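Local coordinates for putative 2OG-Fe(II) oxygenase family protein (PDB 3OOX) that probably acts as an iron(II)-dependent 2-oxoglutarate oxygenase, perhaps forming ethene from 2-oxoglutarate and oxidising L-arginine, at residues L235-L243 and C283-E294. Sequence-based numbering, arbitrary orientation. Where two conformers were deposited one is given.
With EDO (1,2-ethanediol), chain G.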
ATOM      1  N   LEU A 235      -7.916   4.224  -8.371  1.00 16.94           N
ATOM      2  CA  LEU A 235      -8.906   5.114  -7.798  1.00 17.07           C
ATOM      3  C   LEU A 235      -8.795   6.487  -8.441  1.00 16.68           C
ATOM      4  O   LEU A 235      -9.812   7.168  -8.677  1.00 17.05           O
ATOM      5  CB  LEU A 235      -8.722   5.170  -6.286  1.00 16.45           C
ATOM      6  CG  LEU A 235      -9.663   6.037  -5.471  1.00 17.06           C
ATOM      7  CD1 LEU A 235     -11.138   5.748  -5.785  1.00 19.38           C
ATOM      8  CD2 LEU A 235      -9.418   5.848  -3.960  1.00 19.13           C
ATOM      9  N   GLU A 236      -7.567   6.928  -8.744  1.00 16.74           N
ATOM     10  CA  GLU A 236      -7.373   8.169  -9.501  1.00 18.16           C
ATOM     11  C   GLU A 236      -8.168   8.100 -10.805  1.00 18.81           C
ATOM     12  O   GLU A 236      -8.903   9.061 -11.143  1.00 19.60           O
ATOM     13  CB  GLU A 236      -5.880   8.426  -9.780  1.00 18.19           C
ATOM     14  CG  GLU A 236      -5.606   9.674 -10.619  1.00 19.13           C
ATOM     15  CD  GLU A 236      -4.139   9.817 -10.946  1.00 20.12           C
ATOM     16  OE1 GLU A 236      -3.622   8.949 -11.668  1.00 22.09           O
ATOM     17  OE2 GLU A 236      -3.531  10.780 -10.453  1.00 21.94           O
ATOM     18  N   ARG A 237      -8.077   6.972 -11.514  1.00 19.39           N
ATOM     19  CA  ARG A 237      -8.763   6.848 -12.804  1.00 19.65           C
ATOM     20  C   ARG A 237     -10.284   6.842 -12.625  1.00 19.01           C
ATOM     21  O   ARG A 237     -11.010   7.548 -13.359  1.00 20.86           O
ATOM     22  CB  ARG A 237      -8.292   5.604 -13.540  1.00 20.26           C
ATOM     23  CG  ARG A 237      -9.050   5.329 -14.829  1.00 19.83           C
ATOM     24  CD  ARG A 237      -8.325   4.354 -15.713  1.00 21.12           C
ATOM     25  NE  ARG A 237      -9.157   4.031 -16.875  1.00 21.41           N
ATOM     26  CZ  ARG A 237      -8.705   3.675 -18.068  1.00 22.34           C
ATOM     27  NH1 ARG A 237      -7.396   3.603 -18.332  1.00 21.29           N
ATOM     28  NH2 ARG A 237      -9.582   3.381 -19.045  1.00 23.53           N
ATOM     29  N   LEU A 238     -10.765   6.103 -11.628  1.00 17.75           N
ATOM     30  CA  LEU A 238     -12.205   6.063 -11.358  1.00 17.42           C
ATOM     31  C   LEU A 238     -12.781   7.456 -11.129  1.00 19.94           C
ATOM     32  O   LEU A 238     -13.889   7.754 -11.591  1.00 19.50           O
ATOM     33  CB  LEU A 238     -12.485   5.153 -10.168  1.00 18.69           C
ATOM     34  CG  LEU A 238     -13.947   5.063  -9.708  1.00 18.73           C
ATOM     35  CD1 LEU A 238     -14.815   4.418 -10.802  1.00 20.33           C
ATOM     36  CD2 LEU A 238     -14.044   4.276  -8.384  1.00 19.67           C
ATOM     37  N   THR A 239     -12.043   8.315 -10.424  1.00 19.60           N
ATOM     38  CA  THR A 239     -12.505   9.667 -10.053  1.00 19.71           C
ATOM     39  C   THR A 239     -12.159  10.746 -11.073  1.00 19.50           C
ATOM     40  O   THR A 239     -12.232  11.941 -10.746  1.00 20.34           O
ATOM     41  CB  THR A 239     -11.939  10.087  -8.671  1.00 19.72           C
ATOM     42  OG1 THR A 239     -10.505  10.188  -8.760  1.00 20.57           O
ATOM     43  CG2 THR A 239     -12.333   9.093  -7.568  1.00 21.84           C
ATOM     44  N   ASN A 240     -11.785  10.346 -12.282  1.00 19.70           N
ATOM     45  CA  ASN A 240     -11.402  11.316 -13.324  1.00 20.59           C
ATOM     46  C   ASN A 240     -10.361  12.292 -12.794  1.00 21.56           C
ATOM     47  O   ASN A 240     -10.363  13.506 -13.097  1.00 22.57           O
ATOM     48  CB  ASN A 240     -12.612  12.098 -13.826  1.00 21.32           C
ATOM     49  CG  ASN A 240     -12.412  12.627 -15.228  1.00 22.70           C
ATOM     50  OD1 ASN A 240     -11.697  12.016 -16.046  1.00 21.84           O
ATOM     51  ND2 ASN A 240     -13.080  13.742 -15.540  1.00 23.82           N
ATOM     52  N   ASN A 241      -9.445  11.715 -12.014  1.00 20.10           N
ATOM     53  CA  ASN A 241      -8.302  12.440 -11.417  1.00 19.76           C
ATOM     54  C   ASN A 241      -8.654  13.480 -10.350  1.00 21.89           C
ATOM     55  O   ASN A 241      -7.795  14.238  -9.922  1.00 22.18           O
ATOM     56  CB  ASN A 241      -7.395  13.011 -12.531  1.00 21.81           C
ATOM     57  CG  ASN A 241      -6.719  11.915 -13.339  1.00 22.83           C
ATOM     58  OD1 ASN A 241      -7.372  11.054 -13.882  1.00 27.21           O
ATOM     59  ND2 ASN A 241      -5.394  11.933 -13.383  1.00 36.27           N
ATOM     60  N   VAL A 242      -9.890  13.480  -9.872  1.00 20.05           N
ATOM     61  CA  VAL A 242     -10.299  14.327  -8.761  1.00 21.80           C
ATOM     62  C   VAL A 242      -9.453  13.982  -7.512  1.00 22.04           C
ATOM     63  O   VAL A 242      -8.982  14.872  -6.820  1.00 22.91           O
ATOM     64  CB  VAL A 242     -11.811  14.203  -8.486  1.00 22.64           C
ATOM     65  CG1 VAL A 242     -12.160  14.818  -7.124  1.00 24.21           C
ATOM     66  CG2 VAL A 242     -12.623  14.897  -9.598  1.00 23.19           C
ATOM     67  N   LEU A 243      -9.263  12.682  -7.257  1.00 19.30           N
ATOM     68  CA  LEU A 243      -8.339  12.248  -6.216  1.00 19.92           C
ATOM     69  C   LEU A 243      -7.034  11.795  -6.881  1.00 18.90           C
ATOM     70  O   LEU A 243      -7.032  10.829  -7.639  1.00 20.38           O
ATOM     71  CB  LEU A 243      -8.927  11.116  -5.379  1.00 18.18           C
ATOM     72  CG  LEU A 243     -10.265  11.415  -4.683  1.00 21.67           C
ATOM     73  CD1 LEU A 243     -10.736  10.257  -3.821  1.00 20.65           C
ATOM     74  CD2 LEU A 243     -10.196  12.683  -3.808  1.00 21.22           C
ATOM     75  N   CYS A 283     -17.708  13.173 -11.295  1.00 24.53           N
ATOM     76  CA  CYS A 283     -16.350  13.686 -11.498  1.00 23.20           C
ATOM     77  C   CYS A 283     -16.084  14.157 -12.926  1.00 25.61           C
ATOM     78  O   CYS A 283     -14.954  14.546 -13.256  1.00 25.93           O
ATOM     79  CB  CYS A 283     -15.324  12.621 -11.115  1.00 22.38           C
ATOM     80  SG  CYS A 283     -15.403  12.160  -9.372  1.00 23.88           S
ATOM     81  N   VAL A 284     -17.128  14.152 -13.769  1.00 27.24           N
ATOM     82  CA  VAL A 284     -17.040  14.603 -15.147  1.00 27.01           C
ATOM     83  C   VAL A 284     -17.823  15.908 -15.224  1.00 29.91           C
ATOM     84  O   VAL A 284     -19.036  15.937 -14.936  1.00 29.40           O
ATOM     85  CB  VAL A 284     -17.610  13.548 -16.128  1.00 30.22           C
ATOM     86  CG1 VAL A 284     -17.634  14.098 -17.559  1.00 28.83           C
ATOM     87  CG2 VAL A 284     -16.806  12.241 -16.042  1.00 26.02           C
ATOM     88  N   THR A 285     -17.124  16.978 -15.594  1.00 28.64           N
ATOM     89  CA  THR A 285     -17.702  18.322 -15.657  1.00 29.97           C
ATOM     90  C   THR A 285     -17.182  19.023 -16.908  1.00 27.76           C
ATOM     91  O   THR A 285     -16.297  18.504 -17.600  1.00 29.89           O
ATOM     92  CB  THR A 285     -17.293  19.157 -14.426  1.00 30.29           C
ATOM     93  OG1 THR A 285     -15.861  19.318 -14.443  1.00 30.95           O
ATOM     94  CG2 THR A 285     -17.760  18.482 -13.098  1.00 32.34           C
ATOM     95  N   ALA A 286     -17.726  20.210 -17.189  1.00 31.03           N
ATOM     96  CA  ALA A 286     -17.219  21.062 -18.253  1.00 32.78           C
ATOM     97  C   ALA A 286     -15.734  21.341 -18.128  1.00 34.58           C
ATOM     98  O   ALA A 286     -15.004  21.303 -19.119  1.00 35.33           O
ATOM     99  CB  ALA A 286     -18.002  22.396 -18.295  1.00 32.72           C
ATOM    100  N   GLU A 287     -15.281  21.595 -16.899  1.00 35.02           N
ATOM    101  CA  GLU A 287     -13.877  21.979 -16.656  1.00 35.76           C
ATOM    102  C   GLU A 287     -12.953  20.771 -16.552  1.00 32.21           C
ATOM    103  O   GLU A 287     -11.735  20.889 -16.763  1.00 34.04           O
ATOM    104  CB  GLU A 287     -13.733  22.846 -15.397  1.00 38.48           C
ATOM    105  CG  GLU A 287     -14.816  22.652 -14.339  1.00 44.99           C
ATOM    106  CD  GLU A 287     -16.132  23.325 -14.717  1.00 50.38           C
ATOM    107  OE1 GLU A 287     -16.119  24.540 -15.022  1.00 61.86           O
ATOM    108  OE2 GLU A 287     -17.176  22.635 -14.714  1.00 49.47           O
ATOM    109  N   ASN A 288     -13.543  19.623 -16.242  1.00 29.33           N
ATOM    110  CA  ASN A 288     -12.818  18.374 -16.099  1.00 28.61           C
ATOM    111  C   ASN A 288     -13.533  17.297 -16.909  1.00 27.65           C
ATOM    112  O   ASN A 288     -14.228  16.452 -16.340  1.00 26.76           O
ATOM    113  CB  ASN A 288     -12.726  17.968 -14.624  1.00 27.95           C
ATOM    114  CG  ASN A 288     -11.818  16.768 -14.392  1.00 28.52           C
ATOM    115  OD1 ASN A 288     -10.826  16.580 -15.105  1.00 28.88           O
ATOM    116  ND2 ASN A 288     -12.157  15.946 -13.394  1.00 24.42           N
ATOM    117  N   PRO A 289     -13.403  17.362 -18.253  1.00 28.52           N
ATOM    118  CA  PRO A 289     -14.053  16.333 -19.075  1.00 28.83           C
ATOM    119  C   PRO A 289     -13.494  14.943 -18.831  1.00 28.54           C
ATOM    120  O   PRO A 289     -12.396  14.781 -18.284  1.00 26.48           O
ATOM    121  CB  PRO A 289     -13.806  16.792 -20.533  1.00 30.52           C
ATOM    122  CG  PRO A 289     -12.742  17.864 -20.455  1.00 33.35           C
ATOM    123  CD  PRO A 289     -12.756  18.417 -19.058  1.00 31.45           C
ATOM    124  N   ASP A 290     -14.266  13.944 -19.244  1.00 28.43           N
ATOM    125  CA  ASP A 290     -13.906  12.556 -19.036  1.00 24.99           C
ATOM    126  C   ASP A 290     -12.588  12.218 -19.752  1.00 25.64           C
ATOM    127  O   ASP A 290     -12.486  12.297 -20.986  1.00 27.85           O
ATOM    128  CB  ASP A 290     -15.046  11.676 -19.535  1.00 25.35           C
ATOM    129  CG  ASP A 290     -14.965  10.245 -19.063  1.00 26.01           C
ATOM    130  OD1 ASP A 290     -13.962   9.821 -18.447  1.00 23.46           O
ATOM    131  OD2 ASP A 290     -15.947   9.550 -19.342  1.00 27.14           O
ATOM    132  N   ARG A 291     -11.571  11.858 -18.950  1.00 23.60           N
ATOM    133  CA  ARG A 291     -10.268  11.486 -19.491  1.00 24.59           C
ATOM    134  C   ARG A 291     -10.228  10.022 -19.914  1.00 24.95           C
ATOM    135  O   ARG A 291      -9.266   9.587 -20.567  1.00 27.19           O
ATOM    136  CB  ARG A 291      -9.191  11.746 -18.442  1.00 25.54           C
ATOM    137  CG  ARG A 291      -9.163  13.139 -17.960  1.00 27.11           C
ATOM    138  CD  ARG A 291      -8.149  13.283 -16.841  1.00 28.40           C
ATOM    139  NE  ARG A 291      -8.419  14.507 -16.100  1.00 34.58           N
ATOM    140  CZ  ARG A 291      -7.520  15.182 -15.396  1.00 41.73           C
ATOM    141  NH1 ARG A 291      -6.253  14.760 -15.292  1.00 41.95           N
ATOM    142  NH2 ARG A 291      -7.897  16.280 -14.770  1.00 42.69           N
ATOM    143  N   TYR A 292     -11.276   9.272 -19.572  1.00 22.67           N
ATOM    144  CA  TYR A 292     -11.304   7.830 -19.754  1.00 24.11           C
ATOM    145  C   TYR A 292     -12.592   7.366 -20.436  1.00 25.40           C
ATOM    146  O   TYR A 292     -13.381   6.654 -19.843  1.00 26.42           O
ATOM    147  CB  TYR A 292     -11.107   7.144 -18.390  1.00 24.57           C
ATOM    148  CG  TYR A 292      -9.909   7.710 -17.632  1.00 20.63           C
ATOM    149  CD1 TYR A 292      -8.619   7.381 -18.023  1.00 21.84           C
ATOM    150  CD2 TYR A 292     -10.063   8.589 -16.542  1.00 21.87           C
ATOM    151  CE1 TYR A 292      -7.514   7.900 -17.382  1.00 20.63           C
ATOM    152  CE2 TYR A 292      -8.956   9.110 -15.876  1.00 22.42           C
ATOM    153  CZ  TYR A 292      -7.688   8.753 -16.296  1.00 22.74           C
ATOM    154  OH  TYR A 292      -6.596   9.266 -15.635  1.00 23.24           O
ATOM    155  N   PRO A 293     -12.786   7.770 -21.704  1.00 25.21           N
ATOM    156  CA  PRO A 293     -14.041   7.426 -22.367  1.00 27.85           C
ATOM    157  C   PRO A 293     -14.230   5.926 -22.573  1.00 28.22           C
ATOM    158  O   PRO A 293     -15.379   5.485 -22.720  1.00 30.99           O
ATOM    159  CB  PRO A 293     -13.941   8.149 -23.714  1.00 29.98           C
ATOM    160  CG  PRO A 293     -12.491   8.299 -23.975  1.00 27.77           C
ATOM    161  CD  PRO A 293     -11.872   8.492 -22.601  1.00 26.95           C
ATOM    162  N   GLU A 294     -13.126   5.164 -22.601  1.00 26.64           N
ATOM    163  CA  GLU A 294     -13.183   3.714 -22.687  0.50 26.14           C
ATOM    164  C   GLU A 294     -12.932   3.128 -21.296  1.00 26.44           C
ATOM    165  O   GLU A 294     -11.852   3.334 -20.715  1.00 26.37           O
ATOM    166  CB  GLU A 294     -12.120   3.198 -23.660  0.50 27.83           C
ATOM    167  CG  GLU A 294     -12.179   3.838 -25.057  0.50 35.76           C
ATOM    168  CD  GLU A 294     -10.839   4.421 -25.501  0.50 43.22           C
ATOM    169  OE1 GLU A 294     -10.390   5.424 -24.902  0.50 41.64           O
ATOM    170  OE2 GLU A 294     -10.244   3.885 -26.462  0.50 50.49           O
TER
HETATM  171  C1  EDO G 322      -7.801   2.732 -22.524  1.00 43.52           C
HETATM  172  O1  EDO G 322      -8.928   2.732 -21.638  1.00 38.48           O
HETATM  173  C2  EDO G 322      -6.561   3.260 -21.810  1.00 47.94           C
HETATM  174  O2  EDO G 322      -6.215   2.432 -20.692  1.00 34.19           O
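The amide nitrogen ND2 of N240 gives hydrogen bonds to two backbone carbonyls of the loop between strands 276-277 and 296-297, C283 O at 3.1 Å and P289 O at 3.0 Å, both near the amide plane, ND2 standing above each carbonyl plane. At the other end of the same amide, N240 OD1 receives the backbone N of R291 at 2.9 Å, nearly straight at 170°, so the group is fixed against a flip. CG anti to the backbone N (chi1 -155°) carries the amide into the loop from the C-prime position of the Schellman motif that ends helix 233-238. N288 ND2 hydrogen-bonds back to N240 O (3.0 Å).

Beside this, Y292 OH donates to a lone pair of N241 OD1 at 2.6 Å, ring and amide nearly coplanar. R237 CG sits over the centre of one ring face, 3.6 Å from the centroid, a CH-pi contact, while R291 CB lies over the opposite face, toward the rim. With an alanine at Y292, N241 OD1 would probably lose this donor and the R237 methylenes their platform. The guanidinium of R291 stacks on the N241 amide, planes 16° apart. Thus one asparagine side chain at a helix terminus takes up two carbonyls and one N-H of an irregular loop, with further bonds from N288 and Y292 beside it.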